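Local coordinates for protein probable endonuclease 4 (Thermotoga maritima, PDB 4HNO) that probably cleaves the phosphodiester backbone of DNA at apurinic or apyrimidinic sites during base excision repair, using a cluster of three metal ions, at residues A[182-187]-A[231-236]; A[218-223]-A[261-266]; A[110-115]-A[145-150]. One frame throughout, in Å; residues are numbered along the deposited sequence.

Contact 1 of 3, residues A[182-187]-A[231-236]. With MN (manganese (II) ion), chain C.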
# COMPACT_ATOMS: atom_id res chain seq x y z
N THR A 182 -0.54 -7.44 -4.80
CA THR A 182 -0.61 -8.69 -5.53
C THR A 182 -0.80 -8.50 -7.03
O THR A 182 -0.34 -9.35 -7.80
CB THR A 182 -1.71 -9.60 -4.96
OG1 THR A 182 -2.98 -8.97 -5.03
CG2 THR A 182 -1.45 -9.97 -3.53
N CYS A 183 -1.51 -7.47 -7.45
CA CYS A 183 -1.70 -7.23 -8.89
C CYS A 183 -0.41 -6.72 -9.50
O CYS A 183 0.06 -7.23 -10.53
CB CYS A 183 -2.86 -6.28 -9.14
SG CYS A 183 -3.15 -5.95 -10.89
N HIS A 184 0.19 -5.71 -8.87
CA HIS A 184 1.45 -5.21 -9.38
C HIS A 184 2.49 -6.33 -9.45
O HIS A 184 3.27 -6.43 -10.41
CB HIS A 184 1.97 -4.07 -8.53
CG HIS A 184 1.05 -2.90 -8.48
ND1 HIS A 184 1.18 -1.89 -7.55
CD2 HIS A 184 -0.06 -2.57 -9.19
CE1 HIS A 184 0.22 -0.99 -7.72
NE2 HIS A 184 -0.56 -1.38 -8.70
N GLY A 185 2.51 -7.17 -8.41
CA GLY A 185 3.45 -8.26 -8.38
C GLY A 185 3.17 -9.28 -9.48
O GLY A 185 4.09 -9.76 -10.15
N PHE A 186 1.91 -9.64 -9.65
CA PHE A 186 1.53 -10.61 -10.68
C PHE A 186 1.91 -10.09 -12.07
O PHE A 186 2.45 -10.83 -12.91
CB PHE A 186 0.03 -10.88 -10.59
CG PHE A 186 -0.43 -12.14 -11.26
CD1 PHE A 186 -0.03 -13.39 -10.80
CD2 PHE A 186 -1.31 -12.09 -12.32
CE1 PHE A 186 -0.53 -14.53 -11.37
CE2 PHE A 186 -1.80 -13.25 -12.89
CZ PHE A 186 -1.39 -14.46 -12.41
N ASP A 187 1.67 -8.80 -12.30
CA ASP A 187 2.10 -8.14 -13.52
C ASP A 187 3.57 -8.31 -13.79
O ASP A 187 3.99 -8.32 -14.95
CB ASP A 187 1.89 -6.62 -13.39
CG ASP A 187 0.55 -6.09 -13.84
OD1 ASP A 187 -0.17 -6.72 -14.63
OD2 ASP A 187 0.27 -4.94 -13.41
N ASP A 231 -1.11 -3.18 -14.90
CA ASP A 231 -1.68 -2.45 -13.76
C ASP A 231 -3.16 -2.11 -13.95
O ASP A 231 -3.57 -0.96 -13.90
CB ASP A 231 -0.89 -1.21 -13.42
CG ASP A 231 -1.21 -0.68 -12.03
OD1 ASP A 231 -0.63 0.34 -11.63
OD2 ASP A 231 -2.00 -1.32 -11.29
N ARG A 232 -3.95 -3.16 -14.10
CA ARG A 232 -5.40 -3.05 -14.09
C ARG A 232 -5.95 -4.05 -13.07
O ARG A 232 -5.97 -5.27 -13.30
CB ARG A 232 -5.99 -3.28 -15.49
CG ARG A 232 -5.62 -2.19 -16.50
CD ARG A 232 -6.15 -0.82 -16.09
NE ARG A 232 -5.92 0.20 -17.12
CZ ARG A 232 -4.83 0.97 -17.19
NH1 ARG A 232 -3.85 0.83 -16.30
NH2 ARG A 232 -4.72 1.87 -18.15
N HIS A 233 -6.38 -3.50 -11.93
CA HIS A 233 -6.85 -4.32 -10.85
C HIS A 233 -8.21 -4.93 -11.20
O HIS A 233 -9.00 -4.37 -11.96
CB HIS A 233 -7.03 -3.50 -9.57
CG HIS A 233 -5.82 -2.74 -9.12
ND1 HIS A 233 -5.84 -2.02 -7.95
CD2 HIS A 233 -4.60 -2.52 -9.67
CE1 HIS A 233 -4.67 -1.40 -7.80
NE2 HIS A 233 -3.91 -1.68 -8.84
N GLU A 234 -8.50 -6.07 -10.58
CA GLU A 234 -9.75 -6.77 -10.78
C GLU A 234 -10.27 -7.23 -9.42
O GLU A 234 -9.52 -7.45 -8.46
CB GLU A 234 -9.54 -7.96 -11.75
CG GLU A 234 -10.77 -8.80 -12.07
CD GLU A 234 -11.90 -7.99 -12.66
OE1 GLU A 234 -12.09 -8.08 -13.89
OE2 GLU A 234 -12.59 -7.26 -11.91
N ARG A 235 -11.59 -7.38 -9.36
CA ARG A 235 -12.29 -7.91 -8.20
C ARG A 235 -11.78 -9.29 -7.82
O ARG A 235 -11.45 -10.10 -8.69
CB ARG A 235 -13.79 -7.96 -8.51
CG ARG A 235 -14.30 -6.58 -8.92
CD ARG A 235 -15.75 -6.36 -8.79
NE ARG A 235 -16.21 -6.66 -7.45
CZ ARG A 235 -17.49 -6.76 -7.15
NH1 ARG A 235 -18.41 -6.55 -8.09
NH2 ARG A 235 -17.85 -7.07 -5.93
N ILE A 236 -11.74 -9.56 -6.53
CA ILE A 236 -11.19 -10.82 -6.04
C ILE A 236 -11.94 -11.99 -6.64
O ILE A 236 -13.17 -12.10 -6.50
CB ILE A 236 -11.28 -10.90 -4.50
CG1 ILE A 236 -10.54 -9.73 -3.82
CG2 ILE A 236 -10.77 -12.25 -4.01
CD1 ILE A 236 -9.10 -9.62 -4.21
MN MN C . -2.25 -0.47 -9.47
O HOH W 1 -2.91 -5.84 -14.43
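A manganese ion sits directly between the two segments, held by His184 from one and by Asp231 and His233 from the other; zinc also occurs at this site in the crystal. The metal lies 2.1 Å from His184 NE2, 2.0 Å from Asp231 OD2 and 2.1 Å from His233 NE2. Asp231 OD2 comes in at the edge of the His184 ring, near its plane, while its carboxylate is turned 85° from that ring. Asn148 O and Glu263 O receive hydrogen bonds from ND1 of His184 and His233 respectively, a second shell that should restrain the turn of each ring, with each NE2 on the metal. In this TIM barrel, helix 182-187 follows directly on strand 176-181, and the partner segment includes the short strand 233-234, which pairs antiparallel with strand 214-222. Beside the metal, Asp187 grips the start of that second segment: Asp231 N donates to Asp187 OD2 at 2.7 Å, on the syn side and 26° out of the carboxylate plane. Ser150 OG is hydrogen-bonded to the same oxygen. Asp187 OD1 accepts hydrogen bonds from the backbone N of Lys230 and from water 1, the latter at 2.9 Å; the same water accepts from Arg232 N. Cys183 points toward the other segment, and its SG packs 3.8 Å from Arg232 O and obliquely against the His233 ring, with CD2 its closest atom there.

Contact 2 of 3, residues A[218-223]-A[261-266]. With MN (manganese (II) ion), chain E.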
# COMPACT_ATOMS: atom_id res chain seq x y z
N HIS A 218 -1.68 -5.19 -0.52
CA HIS A 218 -2.78 -4.71 -1.33
C HIS A 218 -3.31 -5.92 -2.09
O HIS A 218 -2.60 -6.51 -2.92
CB HIS A 218 -2.35 -3.62 -2.30
CG HIS A 218 -2.05 -2.32 -1.65
ND1 HIS A 218 -1.41 -1.31 -2.32
CD2 HIS A 218 -2.37 -1.86 -0.42
CE1 HIS A 218 -1.34 -0.27 -1.51
NE2 HIS A 218 -1.91 -0.58 -0.35
N LEU A 219 -4.52 -6.30 -1.75
CA LEU A 219 -5.14 -7.53 -2.23
C LEU A 219 -6.00 -7.19 -3.43
O LEU A 219 -7.13 -6.73 -3.32
CB LEU A 219 -5.96 -8.16 -1.10
CG LEU A 219 -6.26 -9.63 -1.37
CD1 LEU A 219 -5.03 -10.50 -1.10
CD2 LEU A 219 -7.46 -10.10 -0.56
N ASN A 220 -5.40 -7.41 -4.60
CA ASN A 220 -6.00 -7.06 -5.89
C ASN A 220 -5.87 -8.24 -6.84
O ASN A 220 -4.77 -8.77 -7.02
CB ASN A 220 -5.24 -5.89 -6.52
CG ASN A 220 -5.36 -4.61 -5.71
OD1 ASN A 220 -6.47 -4.26 -5.28
ND2 ASN A 220 -4.24 -3.93 -5.51
N ASP A 221 -6.97 -8.66 -7.46
CA ASP A 221 -6.83 -9.57 -8.59
C ASP A 221 -6.32 -8.73 -9.77
O ASP A 221 -6.15 -7.50 -9.66
CB ASP A 221 -8.17 -10.30 -8.84
CG ASP A 221 -8.01 -11.70 -9.44
OD1 ASP A 221 -7.08 -11.90 -10.23
OD2 ASP A 221 -8.87 -12.57 -9.12
N SER A 222 -6.08 -9.39 -10.89
CA SER A 222 -5.59 -8.74 -12.09
C SER A 222 -6.49 -9.00 -13.29
O SER A 222 -6.92 -10.13 -13.51
CB SER A 222 -4.18 -9.19 -12.44
OG SER A 222 -3.76 -8.49 -13.59
N LYS A 223 -6.71 -7.96 -14.08
CA LYS A 223 -7.42 -8.12 -15.34
C LYS A 223 -6.59 -8.86 -16.39
O LYS A 223 -7.13 -9.23 -17.42
CB LYS A 223 -7.87 -6.76 -15.89
CG LYS A 223 -9.03 -6.19 -15.10
CD LYS A 223 -9.66 -4.99 -15.75
CE LYS A 223 -10.89 -4.55 -14.96
NZ LYS A 223 -12.09 -5.40 -15.26
N ILE A 261 -5.60 -5.28 2.17
CA ILE A 261 -6.34 -4.08 1.83
C ILE A 261 -6.72 -4.15 0.35
O ILE A 261 -5.87 -4.15 -0.53
CB ILE A 261 -5.50 -2.82 2.10
CG1 ILE A 261 -5.19 -2.67 3.59
CG2 ILE A 261 -6.20 -1.59 1.53
CD1 ILE A 261 -6.39 -2.47 4.48
N LEU A 262 -8.02 -4.20 0.09
CA LEU A 262 -8.55 -4.23 -1.26
C LEU A 262 -8.41 -2.88 -1.94
O LEU A 262 -8.82 -1.86 -1.39
CB LEU A 262 -10.03 -4.58 -1.21
CG LEU A 262 -10.40 -5.93 -0.62
CD1 LEU A 262 -11.85 -5.91 -0.21
CD2 LEU A 262 -10.13 -7.03 -1.60
N GLU A 263 -7.89 -2.90 -3.17
CA GLU A 263 -7.91 -1.73 -4.07
C GLU A 263 -8.59 -2.14 -5.37
O GLU A 263 -8.23 -1.72 -6.46
CB GLU A 263 -6.53 -1.18 -4.34
CG GLU A 263 -5.69 -0.90 -3.12
CD GLU A 263 -4.32 -0.45 -3.50
OE1 GLU A 263 -3.65 -1.23 -4.24
OE2 GLU A 263 -3.90 0.66 -3.12
N THR A 264 -9.60 -2.98 -5.24
CA THR A 264 -10.26 -3.57 -6.39
C THR A 264 -11.30 -2.57 -6.91
O THR A 264 -11.66 -1.61 -6.22
CB THR A 264 -10.89 -4.89 -5.99
OG1 THR A 264 -11.70 -4.65 -4.85
CG2 THR A 264 -9.86 -5.94 -5.65
N PRO A 265 -11.75 -2.76 -8.15
CA PRO A 265 -12.70 -1.80 -8.73
C PRO A 265 -13.96 -1.67 -7.89
O PRO A 265 -14.46 -2.63 -7.30
CB PRO A 265 -13.04 -2.42 -10.08
CG PRO A 265 -11.82 -3.21 -10.44
CD PRO A 265 -11.30 -3.76 -9.14
N GLY A 266 -14.48 -0.45 -7.84
CA GLY A 266 -15.74 -0.19 -7.15
C GLY A 266 -15.57 0.62 -5.88
O GLY A 266 -14.50 1.17 -5.61
MN MN E . -1.57 -0.99 -4.53
O HOH W 2 -1.78 0.88 -5.04
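In the TIM barrel, parallel strands 214-222 and 260-262 run side by side toward a metal site, and His218 and Ile261 pair between them. Leu219 N donates to Ile261 O at 2.8 Å, a bond that approaches from above the carbonyl plane. Beyond it this pair of strands no longer matches as regular sheet, and a side chain takes over the pairing. Asn220 meets Glu263 twice: its OD1 accepts from Glu263 N at 2.9 Å, bent to 133° at the hydrogen, and its ND2 donates to Glu263 OE1 at 3.0 Å, on the anti lone pair. Amide and carboxylate are nearly coplanar, 13° apart, so a second-shell asparagine can fix the rotation of the metal-binding carboxylate. Glu263 CG stands anti to its own carbonyl carbon (chi1 -52°), and from there the extended chain carries the carboxylate to the metal. Manganese is bound by Glu263 OE1 at 2.1 Å and by His218 ND1 at 2.2 Å; Asp181 and Glu147 also bind this ion, and zinc also occurs at this site. The second carboxylate oxygen, Glu263 OE2, lies 3.1 Å above one face of the His218 ring, toward its rim. A hydrogen bond between His218 NE2 and Gln33 OE1 occupies the other ring nitrogen, which should restrain the turn of the imidazole. On the opposite side of the sheet Leu219 and Leu262 lie side by side, pointing the same way, in an apolar layer with helices 242-250 and 268-284. Carbon atoms of the facing segment pack against Leu219 O, which is buried without a hydrogen-bonding partner in the model: Leu262 CD2 lies 3.5 Å from it and Thr264 CG2 3.7 Å.

Contact 3 of 3, residues A[110-115]-A[145-150]; sequences NIHPGS and LLENVS. With ZN (zinc ion), chain B; MN (manganese (II) ion), chain E.
Asn110 begins the contact inside the barrel, reaching from strand 108-115 toward Glu147 on strand 143-147; with the intervening helix 121-136 these strands form one beta-alpha-beta unit of the TIM barrel. Its ND2 donates to Glu147 OE2 at 2.9 Å and 159°, meeting the oxygen on the anti side, somewhat out of the carboxylate plane. Asn110 OD1 is hydrogen-bonded to Thr179 OG1, so both ends of the amide are used and its orientation is set. Next, Ile111 carries the parallel pairing: its N donates to Leu145 O at 2.8 Å, and its O accepts from Glu147 N at 3.0 Å. The side chain of Ile111 points to the face of the sheet away from Asn110 and Leu145 and lies alongside Leu146, CG1 to CD2 3.8 Å, where Leu146 also packs on helix 160-169. His112 then returns to the metal centre. Its NE2 binds zinc at 2.0 Å, and Glu147 OE2 binds the same ion at 2.0 Å, with ring and carboxylate planes 88° apart; His72 is a further ligand. Glu147 CG is anti to the backbone N (chi1 -176°) and the chain stays extended, which carries the carboxylate to the site; there its two oxygens bridge the ions, OE2 on zinc and OE1 2.1 Å from manganese. Water 2 also bridges the two ions, and lies in the plane of the His112 ring at its edge. Val149 CG1 covers one face of this imidazole in a CH-pi contact, offset toward the rim. Finally Pro113 packs its ring carbon CD 3.2 Å from Glu147 O, a buried carbonyl oxygen with no hydrogen-bonding partner in the model.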
# COMPACT_ATOMS: atom_id res chain seq x y z
N ASN A 110 2.01 5.00 2.62
CA ASN A 110 2.42 4.12 1.53
C ASN A 110 2.63 4.91 0.26
O ASN A 110 1.72 5.62 -0.19
CB ASN A 110 1.31 3.09 1.34
CG ASN A 110 1.58 2.15 0.19
OD1 ASN A 110 2.15 1.08 0.37
ND2 ASN A 110 1.18 2.54 -0.99
N ILE A 111 3.80 4.74 -0.36
CA ILE A 111 4.13 5.43 -1.60
C ILE A 111 4.56 4.44 -2.67
O ILE A 111 5.13 3.40 -2.41
CB ILE A 111 5.28 6.48 -1.38
CG1 ILE A 111 6.66 5.82 -1.17
CG2 ILE A 111 4.99 7.42 -0.23
CD1 ILE A 111 7.83 6.79 -1.33
N HIS A 112 4.32 4.82 -3.91
CA HIS A 112 5.00 4.21 -5.05
C HIS A 112 6.36 4.91 -5.17
O HIS A 112 6.43 6.13 -5.11
CB HIS A 112 4.21 4.41 -6.33
CG HIS A 112 2.86 3.77 -6.30
ND1 HIS A 112 2.08 3.62 -7.41
CD2 HIS A 112 2.18 3.18 -5.30
CE1 HIS A 112 0.95 3.02 -7.08
NE2 HIS A 112 0.96 2.79 -5.78
N PRO A 113 7.44 4.17 -5.31
CA PRO A 113 8.77 4.80 -5.31
C PRO A 113 8.93 5.96 -6.28
O PRO A 113 9.52 6.98 -5.90
CB PRO A 113 9.70 3.63 -5.64
CG PRO A 113 8.99 2.44 -5.03
CD PRO A 113 7.54 2.69 -5.34
N GLY A 114 8.46 5.80 -7.50
CA GLY A 114 8.56 6.84 -8.48
C GLY A 114 8.89 6.30 -9.86
O GLY A 114 9.10 5.10 -10.06
N SER A 115 8.94 7.22 -10.82
CA SER A 115 9.34 6.91 -12.18
C SER A 115 10.46 7.85 -12.60
O SER A 115 10.34 9.07 -12.45
CB SER A 115 8.20 7.06 -13.15
OG SER A 115 8.73 7.04 -14.49
N LEU A 145 5.96 3.35 3.73
CA LEU A 145 5.92 2.03 3.11
C LEU A 145 6.20 2.20 1.62
O LEU A 145 5.56 3.01 0.96
CB LEU A 145 4.56 1.36 3.30
CG LEU A 145 4.10 1.25 4.75
CD1 LEU A 145 2.74 0.58 4.83
CD2 LEU A 145 5.12 0.50 5.58
N LEU A 146 7.15 1.43 1.11
CA LEU A 146 7.41 1.36 -0.32
C LEU A 146 6.58 0.22 -0.88
O LEU A 146 6.71 -0.92 -0.43
CB LEU A 146 8.87 1.10 -0.61
CG LEU A 146 9.87 2.05 0.02
CD1 LEU A 146 11.29 1.62 -0.31
CD2 LEU A 146 9.62 3.49 -0.42
N GLU A 147 5.75 0.53 -1.87
CA GLU A 147 4.90 -0.44 -2.53
C GLU A 147 5.52 -0.88 -3.84
O GLU A 147 6.00 -0.05 -4.61
CB GLU A 147 3.54 0.19 -2.79
CG GLU A 147 2.54 -0.77 -3.38
CD GLU A 147 1.27 -0.13 -3.86
OE1 GLU A 147 0.56 -0.77 -4.66
OE2 GLU A 147 0.95 1.00 -3.41
N ASN A 148 5.49 -2.18 -4.12
CA ASN A 148 5.87 -2.62 -5.46
C ASN A 148 4.84 -2.20 -6.49
O ASN A 148 3.64 -2.08 -6.19
CB ASN A 148 6.10 -4.13 -5.51
CG ASN A 148 4.84 -4.90 -5.24
OD1 ASN A 148 4.25 -4.75 -4.18
ND2 ASN A 148 4.43 -5.76 -6.17
N VAL A 149 5.31 -1.98 -7.71
CA VAL A 149 4.54 -1.41 -8.79
C VAL A 149 4.71 -2.28 -10.04
O VAL A 149 5.45 -3.26 -10.06
CB VAL A 149 4.93 0.05 -9.06
CG1 VAL A 149 4.57 0.91 -7.85
CG2 VAL A 149 6.40 0.18 -9.42
N SER A 150 4.01 -1.90 -11.09
CA SER A 150 4.12 -2.59 -12.37
C SER A 150 5.23 -1.97 -13.22
O SER A 150 5.63 -0.82 -13.02
CB SER A 150 2.79 -2.55 -13.09
OG SER A 150 1.77 -3.06 -12.27
ZN ZN B . -0.37 2.07 -4.50
MN MN E . -1.57 -0.99 -4.53
O HOH W 2 -1.78 0.88 -5.04

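How the contacts relate
The three contacts illustrate how a TIM barrel assembles an active site from many separate strand ends and the loops beyond them. Contact 3 is complete along the chain before the other two begin; the segments of contacts 1 and 2 then alternate. Centres of contacts 1 and 2 lie about 6 Å apart, while contact 3 is about 14 Å from the first and 16 Å from the second. All reach one sheet, with strand 176-181 between strands 143-147 and 214-222. Contacts 2 and 3 share a manganese ion and water 2, and second-shell bonds tie contact 1 to both, so the three-metal cluster of the nuclease is knitted into one site.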